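Long-range contacts in COG3291: FOG: PKD repeat (Clostridium thermocellum, PDB 1WMX), which is a family 30 carbohydrate-binding module that probably binds cellulose for CelJ, a larger protein probably active as a cellulase: residues L30-D40 / L48-Q56; F100-R111 / G149-F160. All blocks are in the same frame, centred on the assembly; numbering follows the deposited sequence.

How the contacts relate
Both contacts lie in the family 30 carbohydrate-binding domain, a beta-sandwich of two antiparallel sheets. Contact 1 comes first along the chain and closes before contact 2 opens. It joins strand 48-55 of one sheet to the short strand 39-40 and the loop that leads to it. Contact 2 pairs two neighbouring strands of the other sheet, 101-106 and 155-161. Their centres are about 22 Å apart. The two meet in the apolar interior between the sheets: Leu53 CD2 lies 3.9 Å from Phe100 CE2, and Leu37 CD2 packs near Phe160 CD1. Side chains from both sheets thus build the shared hydrophobic interior of the binding module.

Contact 1 of 2, residues L30-D40 / L48-Q56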
loop_
_atom_site.group_PDB
_atom_site.type_symbol
_atom_site.label_atom_id
_atom_site.label_comp_id
_atom_site.label_asym_id
_atom_site.label_seq_id
_atom_site.Cartn_x
_atom_site.Cartn_y
_atom_site.Cartn_z
ATOM N N LEU B 30 -4.275 11.804 -13.081
ATOM C CA LEU B 30 -4.186 12.784 -12.007
ATOM C C LEU B 30 -3.354 13.989 -12.431
ATOM O O LEU B 30 -2.231 13.843 -12.932
ATOM C CB LEU B 30 -3.575 12.146 -10.747
ATOM C CG LEU B 30 -3.389 13.074 -9.536
ATOM C CD1 LEU B 30 -4.718 13.734 -9.181
ATOM C CD2 LEU B 30 -2.853 12.279 -8.351
ATOM N N GLU B 31 -3.912 15.182 -12.237
ATOM C CA GLU B 31 -3.201 16.401 -12.595
ATOM C C GLU B 31 -2.086 16.656 -11.566
ATOM O O GLU B 31 -2.348 16.680 -10.362
ATOM C CB GLU B 31 -4.168 17.591 -12.613
ATOM C CG GLU B 31 -3.586 18.814 -13.281
ATOM C CD GLU B 31 -4.167 20.120 -12.781
ATOM O OE1 GLU B 31 -5.161 20.108 -12.017
ATOM O OE2 GLU B 31 -3.622 21.173 -13.159
ATOM N N THR B 32 -0.853 16.838 -12.034
ATOM C CA THR B 32 0.276 17.099 -11.129
ATOM C C THR B 32 1.277 18.070 -11.759
ATOM O O THR B 32 1.229 18.353 -12.957
ATOM C CB THR B 32 1.097 15.817 -10.802
ATOM O OG1 THR B 32 1.902 15.481 -11.936
ATOM C CG2 THR B 32 0.198 14.644 -10.455
ATOM N N ILE B 33 2.196 18.555 -10.930
ATOM C CA ILE B 33 3.255 19.458 -11.351
ATOM C C ILE B 33 4.426 19.174 -10.411
ATOM O O ILE B 33 4.261 19.178 -9.197
ATOM C CB ILE B 33 2.806 20.942 -11.271
ATOM C CG1 ILE B 33 3.990 21.855 -11.583
ATOM C CG2 ILE B 33 2.204 21.249 -9.908
ATOM C CD1 ILE B 33 3.610 23.315 -11.828
ATOM N N GLY B 34 5.600 18.891 -10.978
ATOM C CA GLY B 34 6.757 18.578 -10.153
ATOM C C GLY B 34 6.476 17.330 -9.337
ATOM O O GLY B 34 7.009 17.144 -8.241
ATOM N N ASP B 35 5.625 16.473 -9.895
ATOM C CA ASP B 35 5.183 15.228 -9.274
ATOM C C ASP B 35 4.465 15.397 -7.945
ATOM O O ASP B 35 4.553 14.540 -7.065
ATOM C CB ASP B 35 6.342 14.242 -9.132
ATOM C CG ASP B 35 6.880 13.791 -10.478
ATOM O OD1 ASP B 35 6.074 13.342 -11.332
ATOM O OD2 ASP B 35 8.107 13.886 -10.683
ATOM N N THR B 36 3.764 16.515 -7.796
ATOM C CA THR B 36 2.991 16.751 -6.588
ATOM C C THR B 36 1.721 17.529 -6.952
ATOM O O THR B 36 1.539 17.934 -8.098
ATOM C CB THR B 36 3.823 17.494 -5.487
ATOM O OG1 THR B 36 3.064 17.529 -4.272
ATOM C CG2 THR B 36 4.164 18.917 -5.905
ATOM N N LEU B 37 0.836 17.727 -5.982
ATOM C CA LEU B 37 -0.401 18.435 -6.237
ATOM C C LEU B 37 -0.210 19.917 -6.553
ATOM O O LEU B 37 0.592 20.607 -5.927
ATOM C CB LEU B 37 -1.344 18.267 -5.040
ATOM C CG LEU B 37 -2.450 17.201 -5.139
ATOM C CD1 LEU B 37 -1.998 15.993 -5.939
ATOM C CD2 LEU B 37 -2.862 16.803 -3.733
ATOM N N PRO B 38 -0.948 20.422 -7.547
ATOM C CA PRO B 38 -0.815 21.837 -7.891
ATOM C C PRO B 38 -1.548 22.711 -6.866
ATOM O O PRO B 38 -2.528 22.282 -6.263
ATOM C CB PRO B 38 -1.446 21.911 -9.276
ATOM C CG PRO B 38 -2.550 20.879 -9.191
ATOM C CD PRO B 38 -1.894 19.729 -8.449
ATOM N N VAL B 39 -1.052 23.926 -6.655
ATOM C CA VAL B 39 -1.672 24.859 -5.720
ATOM C C VAL B 39 -2.509 25.848 -6.526
ATOM O O VAL B 39 -1.994 26.572 -7.383
ATOM C CB VAL B 39 -0.610 25.622 -4.881
ATOM C CG1 VAL B 39 -1.291 26.628 -3.947
ATOM C CG2 VAL B 39 0.201 24.630 -4.062
ATOM N N ASP B 40 -3.807 25.856 -6.248
ATOM C CA ASP B 40 -4.743 26.723 -6.938
ATOM C C ASP B 40 -4.763 28.103 -6.295
ATOM O O ASP B 40 -5.072 28.252 -5.114
ATOM C CB ASP B 40 -6.131 26.082 -6.910
ATOM C CG ASP B 40 -6.986 26.498 -8.080
ATOM O OD1 ASP B 40 -7.901 25.724 -8.452
ATOM O OD2 ASP B 40 -6.747 27.597 -8.627
ATOM N N LEU B 48 -6.660 32.424 1.237
ATOM C CA LEU B 48 -5.498 31.574 0.969
ATOM C C LEU B 48 -5.729 30.620 -0.189
ATOM O O LEU B 48 -6.856 30.191 -0.440
ATOM C CB LEU B 48 -5.115 30.752 2.206
ATOM C CG LEU B 48 -4.627 31.531 3.425
ATOM C CD1 LEU B 48 -4.122 30.554 4.460
ATOM C CD2 LEU B 48 -3.526 32.488 3.028
ATOM N N PRO B 49 -4.651 30.284 -0.918
ATOM C CA PRO B 49 -4.783 29.365 -2.047
ATOM C C PRO B 49 -5.123 27.966 -1.550
ATOM O O PRO B 49 -4.901 27.634 -0.385
ATOM C CB PRO B 49 -3.412 29.445 -2.721
ATOM C CG PRO B 49 -2.497 29.759 -1.586
ATOM C CD PRO B 49 -3.279 30.804 -0.819
ATOM N N THR B 50 -5.665 27.143 -2.438
ATOM C CA THR B 50 -6.048 25.801 -2.058
ATOM C C THR B 50 -5.239 24.716 -2.769
ATOM O O THR B 50 -4.490 24.992 -3.707
ATOM C CB THR B 50 -7.536 25.601 -2.321
ATOM O OG1 THR B 50 -7.791 25.751 -3.719
ATOM C CG2 THR B 50 -8.351 26.648 -1.556
ATOM N N LEU B 51 -5.380 23.483 -2.296
ATOM C CA LEU B 51 -4.684 22.355 -2.887
ATOM C C LEU B 51 -5.680 21.631 -3.798
ATOM O O LEU B 51 -6.723 21.160 -3.346
ATOM C CB LEU B 51 -4.188 21.436 -1.777
ATOM C CG LEU B 51 -3.159 20.384 -2.172
ATOM C CD1 LEU B 51 -1.933 21.057 -2.802
ATOM C CD2 LEU B 51 -2.773 19.586 -0.937
ATOM N N ARG B 52 -5.357 21.548 -5.084
ATOM C CA ARG B 52 -6.237 20.917 -6.073
ATOM C C ARG B 52 -5.954 19.449 -6.388
ATOM O O ARG B 52 -4.867 19.104 -6.858
ATOM C CB ARG B 52 -6.196 21.717 -7.386
ATOM C CG ARG B 52 -7.137 21.198 -8.501
ATOM C CD ARG B 52 -6.673 21.708 -9.877
ATOM N NE ARG B 52 -6.324 23.116 -9.788
ATOM C CZ ARG B 52 -5.335 23.708 -10.441
ATOM N NH1 ARG B 52 -4.558 23.023 -11.278
ATOM N NH2 ARG B 52 -5.095 24.994 -10.210
ATOM N N LEU B 53 -6.947 18.598 -6.134
ATOM C CA LEU B 53 -6.857 17.169 -6.431
ATOM C C LEU B 53 -7.719 17.015 -7.686
ATOM O O LEU B 53 -8.951 16.925 -7.611
ATOM C CB LEU B 53 -7.421 16.338 -5.284
ATOM C CG LEU B 53 -7.459 14.821 -5.493
ATOM C CD1 LEU B 53 -6.047 14.294 -5.682
ATOM C CD2 LEU B 53 -8.123 14.144 -4.289
ATOM N N ASN B 54 -7.065 16.970 -8.839
ATOM C CA ASN B 54 -7.766 16.927 -10.114
ATOM C C ASN B 54 -7.539 15.702 -11.004
ATOM O O ASN B 54 -6.498 15.572 -11.659
ATOM C CB ASN B 54 -7.411 18.200 -10.884
ATOM C CG ASN B 54 -8.155 18.327 -12.196
ATOM O OD1 ASN B 54 -7.695 19.019 -13.104
ATOM N ND2 ASN B 54 -9.314 17.680 -12.297
ATOM N N VAL B 55 -8.526 14.810 -11.020
ATOM C CA VAL B 55 -8.475 13.618 -11.851
ATOM C C VAL B 55 -9.236 14.058 -13.097
ATOM O O VAL B 55 -10.463 14.088 -13.102
ATOM C CB VAL B 55 -9.189 12.427 -11.171
ATOM C CG1 VAL B 55 -9.125 11.201 -12.061
ATOM C CG2 VAL B 55 -8.525 12.133 -9.830
ATOM N N GLN B 56 -8.499 14.409 -14.144
ATOM C CA GLN B 56 -9.077 14.924 -15.386
ATOM C C GLN B 56 -9.740 13.984 -16.389
ATOM O O GLN B 56 -10.671 14.386 -17.079
ATOM C CB GLN B 56 -8.028 15.789 -16.088
ATOM C CG GLN B 56 -6.620 15.477 -15.659
ATOM C CD GLN B 56 -5.665 16.623 -15.914
ATOM O OE1 GLN B 56 -4.454 16.454 -15.836
ATOM N NE2 GLN B 56 -6.207 17.799 -16.210
HETATM O O HOH W 1 -4.489 17.281 -8.736
#
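Arg52 NH1 faces both carboxylate oxygens of Glu31, in a salt bridge 2.8 Å from Glu31 OE2. It also donates a nearly straight bond to Glu31 OE1, met on the syn side. The carboxylate and guanidinium planes are only 12° apart, so the two groups meet edge to edge. Arg52 reaches this place through a bend at chi3 (-44°). On its other flank it meets Asp40, whose carboxylate stands almost upright to the guanidinium plane, at 88°. The bond from Arg52 NE to Asp40 OD1 is weak, at 3.3 Å. The firmer partner of Asp40 OD1 is Trp171 NE1 on strand 168-178, which helps to fix the carboxylate. Pro38 CG lies 3.6 Å from Arg52 NH1. Asn54 OD1 comes close to Glu31 OE1 without a hydrogen bond; the nearby arginine charge may ease their repulsion.

Strands 39-40 and 48-55 pair antiparallel at an edge of one sheet of the beta-sandwich. Asp40 and Thr50 form a hydrogen-bonded pair, and Arg52 N bonds to Pro38 O. Earlier in the chain a single bridge joins Leu30 to Val55, and Glu31 N donates to Asn54 O at 2.7 Å. A type I' turn from Ile33 to Thr36 follows and leads on to strand 39-40. Between the bridge and the paired strands a water donates to Glu31 O and Arg52 O and accepts from Asn54 N.

Leucines fill the inner side. Leu51 CD1 packs 3.6 Å from Leu37 CB, the two side chains crossing at about a right angle. Leu30 CD1 touches Leu53 CD1 at 3.8 Å.

Contact 2 of 2, residues F100-R111 / G149-F160; sequences FVIGFRDKVYER and GFDPSSVTCLVF
Gly103 and Val159 exchange two backbone hydrogen bonds, with Val159 N 2.7 Å from Gly103 O. Arg105 N donates to Cys157 O. Thr156 N bonds to Arg105 O, and Cys157 N does so weakly. Thr156 and Cys157 sit opposite the single Arg105, a classic beta bulge. Past it, Lys107 N donates to Ser154 O. Strands 101-106 and 155-161 lie side by side in a five-stranded antiparallel sheet of the beta-sandwich, between strands 118-122 and 64-69.

Asp106 is the main side-chain acceptor across the contact. Its OD1 takes Asp151 N on the anti side at 2.8 Å and Arg111 NH1 on the syn side. Arg111 NH2 holds Asp106 OD2 at 2.9 Å, so the guanidinium grips the carboxylate end-on. A chi1 of 77° turns the Asp106 carboxylate toward both partners. Asp106 OD2 also accepts from Ile117 N, and Arg111 NE is held by Gly114 O.

Phe100, Ile102, Phe104, Leu158 and Phe160 pack in the core. The edge of Phe100 points at the face of Phe160, planes at 60°. Ile102 CD1 meets Phe160 CE2 at 3.8 Å. Leu158 CD1 lies over one face of Phe104. Phe150, from the loop before strand 155-161, sets its ring edge against Arg105.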
loop_
_atom_site.group_PDB
_atom_site.type_symbol
_atom_site.label_atom_id
_atom_site.label_comp_id
_atom_site.label_asym_id
_atom_site.label_seq_id
_atom_site.Cartn_x
_atom_site.Cartn_y
_atom_site.Cartn_z
ATOM N N PHE B 100 -13.216 9.514 -2.716
ATOM C CA PHE B 100 -11.909 8.873 -2.931
ATOM C C PHE B 100 -11.357 8.364 -1.596
ATOM O O PHE B 100 -11.903 8.644 -0.527
ATOM C CB PHE B 100 -10.934 9.884 -3.555
ATOM C CG PHE B 100 -10.888 11.214 -2.817
ATOM C CD1 PHE B 100 -10.141 11.334 -1.647
ATOM C CD2 PHE B 100 -11.595 12.316 -3.304
ATOM C CE1 PHE B 100 -10.103 12.550 -0.956
ATOM C CE2 PHE B 100 -11.561 13.536 -2.615
ATOM C CZ PHE B 100 -10.815 13.651 -1.438
ATOM N N VAL B 101 -10.273 7.614 -1.671
ATOM C CA VAL B 101 -9.649 7.051 -0.468
ATOM C C VAL B 101 -8.744 8.079 0.205
ATOM O O VAL B 101 -8.037 8.838 -0.453
ATOM C CB VAL B 101 -8.816 5.835 -0.817
ATOM C CG1 VAL B 101 -8.207 5.203 0.438
ATOM C CG2 VAL B 101 -9.654 4.778 -1.529
ATOM N N ILE B 102 -8.779 8.085 1.523
ATOM C CA ILE B 102 -7.960 9.008 2.317
ATOM C C ILE B 102 -7.453 8.272 3.554
ATOM O O ILE B 102 -8.194 7.515 4.188
ATOM C CB ILE B 102 -8.795 10.230 2.736
ATOM C CG1 ILE B 102 -7.955 11.226 3.554
ATOM C CG2 ILE B 102 -10.008 9.828 3.579
ATOM C CD1 ILE B 102 -8.617 12.592 3.743
ATOM N N GLY B 103 -6.188 8.493 3.888
ATOM C CA GLY B 103 -5.589 7.831 5.061
ATOM C C GLY B 103 -4.147 8.283 5.299
ATOM O O GLY B 103 -3.738 9.360 4.863
ATOM N N PHE B 104 -3.402 7.432 6.002
ATOM C CA PHE B 104 -1.987 7.696 6.331
ATOM C C PHE B 104 -1.123 6.468 6.021
ATOM O O PHE B 104 -1.619 5.349 5.898
ATOM C CB PHE B 104 -1.842 8.032 7.817
ATOM C CG PHE B 104 -2.487 9.354 8.189
ATOM C CD1 PHE B 104 -1.759 10.543 8.088
ATOM C CD2 PHE B 104 -3.810 9.384 8.627
ATOM C CE1 PHE B 104 -2.359 11.764 8.421
ATOM C CE2 PHE B 104 -4.412 10.599 8.957
ATOM C CZ PHE B 104 -3.687 11.792 8.854
ATOM N N ARG B 105 0.162 6.719 5.903
ATOM C CA ARG B 105 1.166 5.685 5.606
ATOM C C ARG B 105 2.314 5.886 6.567
ATOM O O ARG B 105 2.664 7.020 6.904
ATOM C CB ARG B 105 1.591 5.898 4.177
ATOM C CG ARG B 105 2.568 4.944 3.521
ATOM C CD ARG B 105 2.819 5.612 2.203
ATOM N NE ARG B 105 3.338 4.875 1.081
ATOM C CZ ARG B 105 2.613 4.371 0.078
ATOM N NH1 ARG B 105 1.267 4.413 0.072
ATOM N NH2 ARG B 105 3.185 3.872 -1.010
ATOM N N ASP B 106 2.879 4.791 7.005
ATOM C CA ASP B 106 4.007 4.833 7.931
ATOM C C ASP B 106 5.224 4.238 7.246
ATOM O O ASP B 106 5.171 3.869 6.072
ATOM C CB ASP B 106 3.684 4.036 9.198
ATOM C CG ASP B 106 3.780 2.529 9.004
ATOM O OD1 ASP B 106 3.545 1.757 9.988
ATOM O OD2 ASP B 106 4.095 2.048 7.865
ATOM N N LYS B 107 6.297 4.164 7.994
ATOM C CA LYS B 107 7.551 3.586 7.515
ATOM C C LYS B 107 8.290 3.019 8.715
ATOM O O LYS B 107 8.649 3.749 9.639
ATOM C CB LYS B 107 8.408 4.648 6.816
ATOM C CG LYS B 107 9.705 4.078 6.233
ATOM C CD LYS B 107 10.451 5.075 5.352
ATOM C CE LYS B 107 10.926 6.297 6.128
ATOM N NZ LYS B 107 11.749 7.213 5.318
ATOM N N VAL B 108 8.488 1.717 8.678
ATOM C CA VAL B 108 9.187 0.982 9.743
ATOM C C VAL B 108 10.184 0.036 9.093
ATOM O O VAL B 108 9.823 -1.039 8.617
ATOM C CB VAL B 108 8.185 0.187 10.575
ATOM C CG1 VAL B 108 8.881 -0.633 11.662
ATOM C CG2 VAL B 108 7.170 1.105 11.260
ATOM N N TYR B 109 11.431 0.450 9.086
ATOM C CA TYR B 109 12.505 -0.318 8.444
ATOM C C TYR B 109 12.686 -1.736 9.026
ATOM O O TYR B 109 13.124 -2.649 8.320
ATOM C CB TYR B 109 13.831 0.427 8.572
ATOM C CG TYR B 109 13.862 1.712 7.744
ATOM C CD1 TYR B 109 14.054 1.657 6.362
ATOM C CD2 TYR B 109 13.698 2.953 8.363
ATOM C CE1 TYR B 109 14.082 2.834 5.605
ATOM C CE2 TYR B 109 13.726 4.131 7.609
ATOM C CZ TYR B 109 13.919 4.070 6.230
ATOM O OH TYR B 109 13.951 5.218 5.489
ATOM N N GLU B 110 12.331 -1.918 10.274
ATOM C CA GLU B 110 12.602 -3.182 10.948
ATOM C C GLU B 110 11.461 -4.206 10.610
ATOM O O GLU B 110 11.637 -5.441 10.689
ATOM C CB GLU B 110 12.643 -2.920 12.468
ATOM C CG GLU B 110 13.511 -1.764 12.991
ATOM C CD GLU B 110 13.359 -0.311 12.851
ATOM O OE1 GLU B 110 14.467 0.179 12.750
ATOM O OE2 GLU B 110 12.251 0.383 12.782
ATOM N N ARG B 111 10.312 -3.766 10.051
ATOM C CA ARG B 111 9.202 -4.650 9.628
ATOM C C ARG B 111 9.533 -5.199 8.229
ATOM O O ARG B 111 9.058 -4.687 7.214
ATOM C CB ARG B 111 7.916 -3.821 9.600
ATOM C CG ARG B 111 6.633 -4.603 9.843
ATOM C CD ARG B 111 5.442 -3.654 9.990
ATOM N NE ARG B 111 5.295 -2.764 8.834
ATOM C CZ ARG B 111 4.877 -1.504 8.886
ATOM N NH1 ARG B 111 4.548 -0.938 10.059
ATOM N NH2 ARG B 111 4.764 -0.748 7.793
ATOM N N GLY B 149 -0.463 -4.059 11.929
ATOM C CA GLY B 149 0.921 -3.575 11.626
ATOM C C GLY B 149 1.192 -2.048 11.633
ATOM O O GLY B 149 2.300 -1.604 11.948
ATOM N N PHE B 150 0.233 -1.228 11.289
ATOM C CA PHE B 150 0.474 0.240 11.235
ATOM C C PHE B 150 1.096 0.753 12.546
ATOM O O PHE B 150 0.681 0.376 13.648
ATOM C CB PHE B 150 -0.827 0.983 10.987
ATOM C CG PHE B 150 -0.616 2.464 10.679
ATOM C CD1 PHE B 150 -0.075 2.859 9.449
ATOM C CD2 PHE B 150 -0.964 3.422 11.632
ATOM C CE1 PHE B 150 0.112 4.220 9.173
ATOM C CE2 PHE B 150 -0.776 4.781 11.357
ATOM C CZ PHE B 150 -0.239 5.181 10.128
ATOM N N ASP B 151 2.110 1.645 12.410
ATOM C CA ASP B 151 2.805 2.220 13.555
ATOM C C ASP B 151 2.654 3.744 13.591
ATOM O O ASP B 151 3.424 4.475 12.959
ATOM C CB ASP B 151 4.290 1.841 13.502
ATOM C CG ASP B 151 5.091 2.433 14.653
ATOM O OD1 ASP B 151 4.472 3.046 15.548
ATOM O OD2 ASP B 151 6.338 2.281 14.662
ATOM N N PRO B 152 1.655 4.246 14.339
ATOM C CA PRO B 152 1.426 5.693 14.435
ATOM C C PRO B 152 2.602 6.539 14.926
ATOM O O PRO B 152 2.571 7.767 14.829
ATOM C CB PRO B 152 0.187 5.793 15.338
ATOM C CG PRO B 152 0.217 4.502 16.118
ATOM C CD PRO B 152 0.623 3.502 15.082
ATOM N N SER B 153 3.643 5.897 15.438
ATOM C CA SER B 153 4.808 6.644 15.891
ATOM C C SER B 153 5.776 6.860 14.721
ATOM O O SER B 153 6.768 7.577 14.859
ATOM C CB SER B 153 5.537 5.885 17.007
ATOM O OG SER B 153 6.207 4.743 16.481
ATOM N N SER B 154 5.494 6.237 13.576
ATOM C CA SER B 154 6.369 6.350 12.399
ATOM C C SER B 154 5.661 6.770 11.109
ATOM O O SER B 154 5.943 6.227 10.043
ATOM C CB SER B 154 7.070 5.020 12.139
ATOM O OG SER B 154 7.711 4.535 13.301
ATOM N N VAL B 155 4.767 7.746 11.208
ATOM C CA VAL B 155 3.997 8.220 10.063
ATOM C C VAL B 155 4.772 9.156 9.137
ATOM O O VAL B 155 5.433 10.101 9.597
ATOM C CB VAL B 155 2.720 8.952 10.536
ATOM C CG1 VAL B 155 1.909 9.427 9.335
ATOM C CG2 VAL B 155 1.898 8.032 11.433
ATOM N N THR B 156 4.676 8.904 7.831
ATOM C CA THR B 156 5.371 9.755 6.863
ATOM C C THR B 156 4.456 10.627 6.028
ATOM O O THR B 156 4.760 11.788 5.801
ATOM C CB THR B 156 6.228 8.943 5.847
ATOM O OG1 THR B 156 5.382 8.044 5.116
ATOM C CG2 THR B 156 7.333 8.184 6.556
ATOM N N CYS B 157 3.276 10.027 5.637
ATOM C CA CYS B 157 2.458 10.822 4.732
ATOM C C CYS B 157 0.987 10.589 4.930
ATOM O O CYS B 157 0.548 9.637 5.560
ATOM C CB CYS B 157 2.686 10.459 3.239
ATOM S SG CYS B 157 4.462 10.304 2.730
ATOM N N LEU B 158 0.380 11.486 4.482
ATOM C CA LEU B 158 -1.056 11.491 4.286
ATOM C C LEU B 158 -1.258 10.996 2.886
ATOM O O LEU B 158 -0.372 11.205 2.024
ATOM C CB LEU B 158 -1.561 12.914 4.530
ATOM C CG LEU B 158 -2.909 13.225 3.893
ATOM C CD1 LEU B 158 -4.073 12.466 4.533
ATOM C CD2 LEU B 158 -3.274 14.709 3.997
ATOM N N VAL B 159 -2.396 10.348 2.689
ATOM C CA VAL B 159 -2.681 9.745 1.390
ATOM C C VAL B 159 -4.112 10.013 0.916
ATOM O O VAL B 159 -5.089 9.770 1.625
ATOM C CB VAL B 159 -2.456 8.235 1.504
ATOM C CG1 VAL B 159 -2.122 7.585 0.166
ATOM C CG2 VAL B 159 -1.293 7.876 2.445
ATOM N N PHE B 160 -4.101 10.217 -0.465
ATOM C CA PHE B 160 -5.355 10.342 -1.220
ATOM C C PHE B 160 -5.190 9.251 -2.273
ATOM O O PHE B 160 -4.084 9.036 -2.776
ATOM C CB PHE B 160 -5.485 11.698 -1.931
ATOM C CG PHE B 160 -5.582 12.873 -0.998
ATOM C CD1 PHE B 160 -5.142 14.131 -1.405
ATOM C CD2 PHE B 160 -6.086 12.720 0.292
ATOM C CE1 PHE B 160 -5.196 15.221 -0.538
ATOM C CE2 PHE B 160 -6.144 13.802 1.162
ATOM C CZ PHE B 160 -5.698 15.057 0.750
HETATM O O HOH W 2 6.487 5.933 4.014
#